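Local coordinates for protein ATP:cob(I)alamin adenosyltransferase (Salmonella enterica subsp. enterica serovar Livingstone, PDB 5CX7) that binds heme in its C-terminal domain and, as a PduO-type adenosyltransferase, probably converts cob(I)alamin to adenosylcobalamin for propanediol degradation, at residues E[36-41]-E[62-67]; E[78-83]-E[101-106]; E[106-111]-E[129-134]; E[110-115]-E[139-144]. All coordinates share one frame; numbering follows the deposited sequence.

Interaction 1 (E[36-41]-E[62-67]); sequences VVSIVD and LAPKKA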
# COMPACT_ATOMS: atom_id res chain seq x y z
N VAL E 36 14.21 20.36 2.82
CA VAL E 36 13.47 20.18 1.66
C VAL E 36 12.33 21.21 1.65
O VAL E 36 11.68 21.44 2.66
CB VAL E 36 12.84 18.73 1.58
CG1 VAL E 36 11.92 18.58 0.35
CG2 VAL E 36 13.90 17.68 1.55
N VAL E 37 12.11 21.80 0.48
CA VAL E 37 11.07 22.83 0.21
C VAL E 37 10.10 22.27 -0.74
O VAL E 37 10.49 21.67 -1.75
CB VAL E 37 11.65 24.10 -0.49
CG1 VAL E 37 10.59 25.14 -0.72
CG2 VAL E 37 12.81 24.66 0.30
N SER E 38 8.83 22.39 -0.43
CA SER E 38 7.84 21.87 -1.29
C SER E 38 6.71 22.86 -1.41
O SER E 38 6.26 23.43 -0.43
CB SER E 38 7.28 20.51 -0.76
OG SER E 38 6.10 20.12 -1.51
N ILE E 39 6.24 23.02 -2.62
CA ILE E 39 5.08 23.89 -2.92
C ILE E 39 4.07 23.01 -3.67
O ILE E 39 4.40 22.39 -4.64
CB ILE E 39 5.45 25.10 -3.77
CG1 ILE E 39 6.57 25.92 -3.09
CG2 ILE E 39 4.24 25.99 -3.98
CD1 ILE E 39 7.18 26.98 -3.95
N VAL E 40 2.83 23.10 -3.21
CA VAL E 40 1.69 22.52 -3.91
C VAL E 40 0.72 23.65 -4.33
O VAL E 40 0.75 24.75 -3.80
CB VAL E 40 0.94 21.45 -3.08
CG1 VAL E 40 1.87 20.33 -2.65
CG2 VAL E 40 0.25 22.06 -1.90
N ASP E 41 -0.04 23.40 -5.38
CA ASP E 41 -1.05 24.33 -5.83
C ASP E 41 -2.32 24.20 -5.01
O ASP E 41 -2.40 23.42 -4.05
CB ASP E 41 -1.27 24.23 -7.36
CG ASP E 41 -1.98 22.95 -7.80
OD1 ASP E 41 -2.54 22.20 -6.97
OD2 ASP E 41 -1.92 22.72 -9.02
N LEU E 62 8.18 14.40 4.50
CA LEU E 62 7.48 15.35 5.35
C LEU E 62 7.20 16.72 4.72
O LEU E 62 6.08 17.28 4.89
CB LEU E 62 8.23 15.60 6.69
CG LEU E 62 8.34 14.43 7.62
CD1 LEU E 62 9.25 14.74 8.75
CD2 LEU E 62 6.99 13.90 8.12
N ALA E 63 8.13 17.25 3.95
CA ALA E 63 7.87 18.60 3.34
C ALA E 63 6.65 18.61 2.35
O ALA E 63 5.75 19.46 2.51
CB ALA E 63 9.12 19.21 2.72
N PRO E 64 6.58 17.65 1.38
CA PRO E 64 5.42 17.69 0.50
C PRO E 64 4.15 17.39 1.24
O PRO E 64 3.07 17.96 0.91
CB PRO E 64 5.70 16.60 -0.55
CG PRO E 64 7.18 16.31 -0.40
CD PRO E 64 7.64 16.74 0.92
N LYS E 65 4.22 16.51 2.21
CA LYS E 65 3.02 16.27 3.07
C LYS E 65 2.54 17.50 3.81
O LYS E 65 1.33 17.73 3.96
CB LYS E 65 3.25 15.10 4.03
CG LYS E 65 3.27 13.76 3.24
CD LYS E 65 3.52 12.61 4.17
CE LYS E 65 3.20 11.28 3.37
NZ LYS E 65 3.28 10.13 4.27
N LYS E 66 3.47 18.23 4.39
CA LYS E 66 3.06 19.50 5.03
C LYS E 66 2.35 20.44 4.11
O LYS E 66 1.38 21.12 4.48
CB LYS E 66 4.25 20.18 5.70
CG LYS E 66 4.78 19.50 6.91
CD LYS E 66 5.93 20.32 7.55
CE LYS E 66 6.74 19.47 8.53
NZ LYS E 66 7.88 20.21 9.12
N ALA E 67 2.89 20.58 2.90
CA ALA E 67 2.34 21.48 1.93
C ALA E 67 0.97 21.04 1.51
O ALA E 67 0.00 21.86 1.45
CB ALA E 67 3.24 21.56 0.73

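Interaction 2 (E[78-83]-E[101-106]); sequences HELSDV and VVTFGG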
# COMPACT_ATOMS: atom_id res chain seq x y z
N HIS E 78 0.98 23.74 12.06
CA HIS E 78 1.11 23.90 13.51
C HIS E 78 -0.23 24.13 14.20
O HIS E 78 -0.37 23.84 15.39
CB HIS E 78 2.12 25.03 13.89
CG HIS E 78 1.65 26.40 13.56
ND1 HIS E 78 1.72 26.95 12.30
CD2 HIS E 78 1.02 27.32 14.34
CE1 HIS E 78 1.21 28.18 12.32
NE2 HIS E 78 0.76 28.42 13.54
N GLU E 79 -1.23 24.61 13.48
CA GLU E 79 -2.57 24.81 13.97
C GLU E 79 -3.33 23.48 14.12
O GLU E 79 -4.35 23.48 14.75
CB GLU E 79 -3.34 25.75 13.07
CG GLU E 79 -2.59 27.07 12.78
CD GLU E 79 -3.38 28.09 12.01
OE1 GLU E 79 -3.80 27.73 10.88
OE2 GLU E 79 -3.51 29.25 12.48
N LEU E 80 -2.80 22.38 13.59
CA LEU E 80 -3.39 21.06 13.85
C LEU E 80 -2.86 20.36 15.10
O LEU E 80 -3.42 19.36 15.48
CB LEU E 80 -3.16 20.21 12.61
CG LEU E 80 -3.78 20.65 11.29
CD1 LEU E 80 -3.35 19.72 10.17
CD2 LEU E 80 -5.30 20.76 11.37
N SER E 81 -1.76 20.84 15.70
CA SER E 81 -1.10 20.10 16.76
C SER E 81 -1.98 19.87 17.96
O SER E 81 -2.06 18.74 18.41
CB SER E 81 0.18 20.80 17.22
OG SER E 81 0.95 21.06 16.07
N ASP E 82 -2.72 20.90 18.40
CA ASP E 82 -3.59 20.72 19.55
C ASP E 82 -4.78 19.76 19.23
O ASP E 82 -5.21 18.98 20.09
CB ASP E 82 -4.15 22.03 20.04
CG ASP E 82 -3.09 22.92 20.68
OD1 ASP E 82 -2.02 22.40 21.04
OD2 ASP E 82 -3.35 24.14 20.78
N VAL E 83 -5.32 19.88 18.04
CA VAL E 83 -6.63 19.24 17.73
C VAL E 83 -6.52 17.74 17.46
O VAL E 83 -7.51 16.98 17.49
CB VAL E 83 -7.36 20.00 16.59
CG1 VAL E 83 -6.83 19.65 15.21
CG2 VAL E 83 -8.86 19.80 16.63
N VAL E 101 -1.39 13.51 6.11
CA VAL E 101 -1.41 14.77 6.83
C VAL E 101 -0.30 14.77 7.90
O VAL E 101 -0.06 13.76 8.55
CB VAL E 101 -2.73 15.16 7.48
CG1 VAL E 101 -3.78 15.39 6.37
CG2 VAL E 101 -3.17 14.18 8.53
N VAL E 102 0.38 15.93 8.03
CA VAL E 102 1.37 16.15 9.06
C VAL E 102 0.85 17.23 9.95
O VAL E 102 0.39 18.28 9.44
CB VAL E 102 2.75 16.51 8.42
CG1 VAL E 102 3.72 16.95 9.51
CG2 VAL E 102 3.34 15.33 7.65
N THR E 103 0.95 17.02 11.24
CA THR E 103 0.26 17.85 12.23
C THR E 103 1.17 18.64 13.14
O THR E 103 0.75 19.17 14.19
CB THR E 103 -0.67 16.96 13.06
OG1 THR E 103 0.09 15.88 13.63
CG2 THR E 103 -1.73 16.34 12.14
N PHE E 104 2.44 18.73 12.76
CA PHE E 104 3.36 19.70 13.39
C PHE E 104 3.80 20.72 12.38
O PHE E 104 3.65 20.57 11.18
CB PHE E 104 4.56 18.99 14.09
CG PHE E 104 5.28 17.97 13.23
CD1 PHE E 104 6.25 18.36 12.31
CD2 PHE E 104 5.07 16.60 13.43
CE1 PHE E 104 6.90 17.43 11.50
CE2 PHE E 104 5.79 15.68 12.68
CZ PHE E 104 6.65 16.08 11.68
N GLY E 105 4.39 21.81 12.92
CA GLY E 105 4.68 22.96 12.13
C GLY E 105 5.59 22.81 10.96
O GLY E 105 6.50 21.97 10.89
N GLY E 106 5.36 23.70 10.00
CA GLY E 106 6.21 23.83 8.81
C GLY E 106 5.48 23.97 7.51
O GLY E 106 6.11 24.22 6.48
O HOH W 1 3.17 25.44 10.34
O HOH W 2 3.75 22.05 15.66

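Interaction 3 (E[106-111]-E[129-134]); sequences GGYALW and QDMDIA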
# COMPACT_ATOMS: atom_id res chain seq x y z
N GLY E 106 5.36 23.70 10.00
CA GLY E 106 6.21 23.83 8.81
C GLY E 106 5.48 23.97 7.51
O GLY E 106 6.11 24.22 6.48
N GLY E 107 4.16 23.75 7.53
CA GLY E 107 3.31 23.91 6.40
C GLY E 107 2.39 25.11 6.60
O GLY E 107 1.87 25.28 7.68
N TYR E 108 2.21 25.89 5.55
CA TYR E 108 1.32 27.01 5.54
C TYR E 108 0.49 27.04 4.28
O TYR E 108 0.95 26.72 3.19
CB TYR E 108 2.12 28.33 5.61
CG TYR E 108 2.68 28.56 6.93
CD1 TYR E 108 3.89 27.97 7.28
CD2 TYR E 108 2.09 29.39 7.85
CE1 TYR E 108 4.46 28.21 8.49
CE2 TYR E 108 2.63 29.59 9.14
CZ TYR E 108 3.84 29.00 9.41
OH TYR E 108 4.48 29.15 10.60
N ALA E 109 -0.77 27.40 4.44
CA ALA E 109 -1.67 27.64 3.34
C ALA E 109 -1.43 29.06 2.83
O ALA E 109 -1.12 29.96 3.60
CB ALA E 109 -3.09 27.51 3.80
N LEU E 110 -1.50 29.23 1.53
CA LEU E 110 -1.20 30.50 0.87
C LEU E 110 -2.51 31.04 0.28
O LEU E 110 -3.16 30.36 -0.53
CB LEU E 110 -0.19 30.31 -0.21
CG LEU E 110 1.10 29.59 0.21
CD1 LEU E 110 1.99 29.35 -0.98
CD2 LEU E 110 1.86 30.36 1.27
N TRP E 111 -2.82 32.29 0.61
CA TRP E 111 -4.07 32.95 0.21
C TRP E 111 -3.84 34.32 -0.42
O TRP E 111 -2.88 35.01 -0.09
CB TRP E 111 -4.94 33.20 1.43
CG TRP E 111 -5.36 32.03 2.19
CD1 TRP E 111 -4.64 31.38 3.13
CD2 TRP E 111 -6.62 31.35 2.12
NE1 TRP E 111 -5.36 30.33 3.63
CE2 TRP E 111 -6.58 30.28 3.01
CE3 TRP E 111 -7.79 31.58 1.38
CZ2 TRP E 111 -7.68 29.42 3.22
CZ3 TRP E 111 -8.87 30.72 1.55
CH2 TRP E 111 -8.82 29.66 2.45
N GLN E 129 12.51 25.93 13.35
CA GLN E 129 13.31 26.34 12.20
C GLN E 129 12.53 26.22 10.91
O GLN E 129 12.59 27.08 10.05
CB GLN E 129 14.62 25.57 12.08
CG GLN E 129 15.63 25.93 13.12
CD GLN E 129 16.81 24.97 13.13
OE1 GLN E 129 16.69 23.76 12.86
NE2 GLN E 129 17.97 25.51 13.41
N ASP E 130 11.75 25.14 10.79
CA ASP E 130 10.97 24.91 9.62
C ASP E 130 9.89 25.98 9.45
O ASP E 130 9.72 26.49 8.35
CB ASP E 130 10.25 23.52 9.68
CG ASP E 130 11.15 22.35 9.61
OD1 ASP E 130 12.32 22.36 9.14
OD2 ASP E 130 10.63 21.19 9.96
N MET E 131 9.27 26.39 10.55
CA MET E 131 8.32 27.45 10.53
C MET E 131 9.00 28.79 10.14
O MET E 131 8.41 29.60 9.45
CB MET E 131 7.60 27.56 11.86
CG MET E 131 6.63 26.35 12.12
SD MET E 131 5.99 26.28 13.75
CE MET E 131 4.87 27.67 13.65
N ASP E 132 10.12 29.08 10.73
CA ASP E 132 10.89 30.31 10.41
C ASP E 132 11.20 30.39 8.96
O ASP E 132 10.94 31.43 8.30
CB ASP E 132 12.16 30.28 11.26
CG ASP E 132 13.10 31.53 11.03
OD1 ASP E 132 13.09 32.11 9.96
OD2 ASP E 132 13.98 31.72 11.87
N ILE E 133 11.74 29.32 8.41
CA ILE E 133 12.01 29.25 6.97
C ILE E 133 10.78 29.47 6.09
O ILE E 133 10.83 30.28 5.19
CB ILE E 133 12.71 27.95 6.60
CG1 ILE E 133 14.12 27.88 7.28
CG2 ILE E 133 12.85 27.76 5.11
CD1 ILE E 133 14.66 26.47 7.44
N ALA E 134 9.68 28.79 6.44
CA ALA E 134 8.45 28.93 5.73
C ALA E 134 7.93 30.38 5.80
O ALA E 134 7.54 30.93 4.80
CB ALA E 134 7.42 27.96 6.28

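Interaction 4 (E[110-115]-E[139-144]); sequences LWRDGI and AAINVG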
# COMPACT_ATOMS: atom_id res chain seq x y z
N LEU E 110 -1.50 29.23 1.53
CA LEU E 110 -1.20 30.50 0.87
C LEU E 110 -2.51 31.04 0.28
O LEU E 110 -3.16 30.36 -0.53
CB LEU E 110 -0.19 30.31 -0.21
CG LEU E 110 1.10 29.59 0.21
CD1 LEU E 110 1.99 29.35 -0.98
CD2 LEU E 110 1.86 30.36 1.27
N TRP E 111 -2.82 32.29 0.61
CA TRP E 111 -4.07 32.95 0.21
C TRP E 111 -3.84 34.32 -0.42
O TRP E 111 -2.88 35.01 -0.09
CB TRP E 111 -4.94 33.20 1.43
CG TRP E 111 -5.36 32.03 2.19
CD1 TRP E 111 -4.64 31.38 3.13
CD2 TRP E 111 -6.62 31.35 2.12
NE1 TRP E 111 -5.36 30.33 3.63
CE2 TRP E 111 -6.58 30.28 3.01
CE3 TRP E 111 -7.79 31.58 1.38
CZ2 TRP E 111 -7.68 29.42 3.22
CZ3 TRP E 111 -8.87 30.72 1.55
CH2 TRP E 111 -8.82 29.66 2.45
N ARG E 112 -4.65 34.65 -1.43
CA ARG E 112 -4.63 35.99 -2.10
C ARG E 112 -6.06 36.37 -2.30
O ARG E 112 -6.78 35.62 -2.98
CB ARG E 112 -3.98 35.95 -3.50
CG ARG E 112 -2.79 36.82 -3.64
CD ARG E 112 -2.30 36.86 -5.10
NE ARG E 112 -0.90 36.91 -4.85
CZ ARG E 112 0.03 36.20 -5.47
NH1 ARG E 112 -0.25 35.36 -6.46
NH2 ARG E 112 1.25 36.39 -5.10
N ASP E 113 -6.44 37.57 -1.85
CA ASP E 113 -7.80 38.10 -2.09
C ASP E 113 -8.90 37.12 -1.70
O ASP E 113 -9.84 36.91 -2.47
CB ASP E 113 -7.99 38.51 -3.56
CG ASP E 113 -7.01 39.61 -4.03
OD1 ASP E 113 -6.46 40.36 -3.19
OD2 ASP E 113 -6.70 39.67 -5.26
N GLY E 114 -8.73 36.47 -0.55
CA GLY E 114 -9.67 35.47 -0.09
C GLY E 114 -9.68 34.12 -0.80
O GLY E 114 -10.53 33.28 -0.51
N ILE E 115 -8.74 33.89 -1.72
CA ILE E 115 -8.70 32.68 -2.52
C ILE E 115 -7.47 31.87 -2.08
O ILE E 115 -6.36 32.39 -2.03
CB ILE E 115 -8.61 32.99 -4.03
CG1 ILE E 115 -9.81 33.85 -4.52
CG2 ILE E 115 -8.51 31.71 -4.87
CD1 ILE E 115 -11.14 33.15 -4.44
N ALA E 139 6.93 35.75 3.35
CA ALA E 139 7.15 37.21 3.39
C ALA E 139 7.83 37.73 2.13
O ALA E 139 7.67 38.90 1.83
CB ALA E 139 7.93 37.59 4.66
N ALA E 140 8.60 36.91 1.39
CA ALA E 140 9.27 37.36 0.17
C ALA E 140 8.30 37.61 -0.98
O ALA E 140 8.68 38.23 -1.95
CB ALA E 140 10.32 36.36 -0.28
N ILE E 141 7.07 37.12 -0.90
CA ILE E 141 6.15 37.39 -1.95
C ILE E 141 4.91 38.04 -1.52
O ILE E 141 4.17 38.15 -2.40
CB ILE E 141 5.74 36.11 -2.80
CG1 ILE E 141 5.00 35.06 -1.96
CG2 ILE E 141 7.00 35.48 -3.41
CD1 ILE E 141 4.24 34.03 -2.81
N ASN E 142 4.53 38.41 -0.31
CA ASN E 142 3.03 39.05 -0.37
C ASN E 142 1.85 38.18 -0.91
O ASN E 142 1.30 38.15 -2.09
CB ASN E 142 3.20 40.24 -1.23
CG ASN E 142 3.58 41.46 -0.47
OD1 ASN E 142 2.67 42.05 -0.10
ND2 ASN E 142 4.86 41.89 -0.30
N VAL E 143 1.60 37.25 -0.03
CA VAL E 143 0.44 36.52 -0.01
C VAL E 143 0.22 36.48 1.45
O VAL E 143 1.13 36.78 2.21
CB VAL E 143 0.74 35.08 -0.51
CG1 VAL E 143 0.92 35.03 -2.01
CG2 VAL E 143 1.94 34.47 0.18
N GLY E 144 -0.96 36.06 1.80
CA GLY E 144 -1.30 35.88 3.17
C GLY E 144 -1.31 34.40 3.51
O GLY E 144 -1.28 33.54 2.61

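Interaction 1 (E[36-41]-E[62-67])
Strand 36-41 and helix segment 62-67 run in roughly the same direction, their axes 7.1 Å apart at closest approach and crossing at -31°, with Ser-38 and Pro-64 meeting near the middle. This is helix-on-sheet packing, with helices on both faces of an antiparallel sheet, in an HbpS-like domain. Helix 59-72 lies against one face, while Val-37 and Ile-39 turn to the other and meet helix 14-31.

The alternation of the strand brings Val-36, Ser-38 and Val-40 to the helix in turn. At one end, Val-36 CG1 lies 3.7 Å from Ala-63 CB. Ala-63 CB also comes to 3.4 Å from Val-36 O, so a small residue lets the helix settle onto the strand backbone itself. Ser-38 holds the centre. Its OG, anti to the backbone N (chi1 169°), is carried to 3.2 Å from Pro-64 CA, and its CB sits beside Pro-64 N. Proline brings no N-H to this point, and the helix is kinked where Pro-64 N makes no bond to the preceding turn. A short side chain suits so close a backbone.

One turn further on, Ala-67 CB reaches over the strand, 3.7 Å from Ser-38 O. Both alanine methyls thus rest on carbonyl oxygens of the strand, Val-36 O and Ser-38 O. Val-40 finishes the contact by straddling Ala-67 with both branches: with chi1 at -56°, CG1 rests 3.8 Å from Ala-67 CB, while CG2 approaches Ala-67 O at 3.4 Å.

Interaction 2 (E[78-83]-E[101-106])
Ser-81 and Thr-103 make the direct polar link between two loop segments, a helically wound turn at 78-83 and the loop 101-106 that leads into strand 107-112. Starting from CB, the serine side chain already lies 3.5 Å from Thr-103 O. Chi1 of -52° sets OG beside the backbone N, and from there OG donates a hydrogen bond of 2.7 Å to Thr-103 O. The donor sits in the carbonyl plane, at a C=O...donor angle of 150°. The same OG accepts a hydrogen bond from a water at 3.0 Å, and this water in turn takes the N-H of Gly-105 at 2.8 Å between its oxygen and Gly-105 N. Serine suits the place because one small hydroxyl can both give and receive.

To one side Leu-80 turns its CB onto Thr-103 CB at 4.1 Å, an apolar contact beside the hydrogen bond, while its CD1 approaches the buried Val-102 O, which has no polar partner in the model. Thr-103 OG1 makes a weak hydrogen bond to His-96 of the second subunit, whose ring also meets that of Phe-104, so this loop lies at a subunit interface.

His-78 closes the other end. Its CB rests 3.7 Å from Gly-105 CA, a closeness that the absence of a side chain on Gly-105 eases. Its ND1 is 2.9 Å from a second water, hydrogen-bonded to it, which also accepts from Gly-106 N. No pair of opposite charges spans the contact, so its polar part rests on hydrogen bonds, two of the links running through water.

Interaction 3 (E[106-111]-E[129-134])
Apolar packing centres on Tyr-108 and Ala-134. The alanine methyl approaches the tyrosine ring obliquely and lies equally near two neighbouring ring atoms, with CB 3.7 Å from both Tyr-108 CD1 and CE1. A small residue on this turn of the helix leaves width for the aromatic ring beside it.

The phenol end meets Met-131, and the two side chains cross at about a right angle. A bend at chi3 of 72° folds CE of the methionine back, to 3.4 Å from Tyr-108 OH, while Met-131 CB lies 3.7 Å from the same oxygen. A flexible thioether can wrap round the hydroxyl in this way. The hydroxyl is hydrogen-bonded to Gln-135 NE2, one turn along the helix.

The two segments belong to strand 107-112, an outer strand of the antiparallel sheet within this chain, and to helix 127-139, which lies on the same sheet face as helix 14-31. Ile-133 touches that second helix, and both Ile-133 and Ala-134 also rest on Ile-122 of strand 115-123.

Backbone contacts lie where the strand begins. Gly-106, at a phi of 135° that glycine readily adopts, places its N 3.6 Å from Met-131 CG and its CA 4.1 Å from Asp-130 CB. The Asp-130 carboxylate is engaged by polar partners: OD1 accepts from Gly-125 N, and OD2 forms a salt bridge with Lys-66.

Interaction 4 (E[110-115]-E[139-144])
Trp-111 and Gly-144 exchange two nearly straight backbone hydrogen bonds. Trp-111 N donates to Gly-144 O at 2.8 Å (N-H...O 162°), and Gly-144 N donates to Trp-111 O at 2.9 Å (164°). Together they form a single antiparallel, hydrogen-bonded beta bridge. The approach also brings Leu-110 CA to 3.5 Å from Gly-144 O, a CA-H...O contact.

Next to this pair is Arg-112, whose NH2 gives a weak hydrogen bond of 3.5 Å to Asn-142 O, which lies at the edge of the guanidinium. The main charge partner is Asp-16, bound through NH1, so the long arginine spans from the strand to helix 14-31 and touches the tail on its way.

Val-143 lies across this guanidinium. Its CG1 sits over one face, 3.4 Å from Arg-112 NH2, and its CB is 3.6 Å from Trp-111 O. The other branch, CG2, meets Leu-110 CD2 at 4.3 Å. Branching at CB thus lets one valine serve both a flat cationic group and an apolar neighbour. The Trp-111 indole leads away, its CD1 edge 4.0 Å from Gly-144 O.

Beyond Arg-112 a type I' turn, with Asp-113 and Gly-114 at positive phi, reverses the chain into strand 115-123. The arrangement is a tight beta hairpin whose outer strand is bridged by the segment following helix 127-139.

Overall arrangement
Lys-66, on the helix of interaction 1, ties three contacts together. Lys-66 NZ reaches Gly-105 O of interaction 2 at 2.8 Å. Lys-66 NZ also forms a 3.0 Å salt bridge with Asp-130 OD2 of interaction 3. Interactions 2 and 3 share Gly-106 and meet again where His-78 CG packs 3.5 Å from Met-131 CE. Interactions 3 and 4 share Leu-110 and Trp-111 on strand 107-112, their centres about 12 Å apart. None of the four touches the heme. The side chain of Ser-38 in interaction 1 lies about 11 Å from it, and that of Ile-141 in interaction 4 about 8 Å from the side chain of His-18, the probable axial ligand.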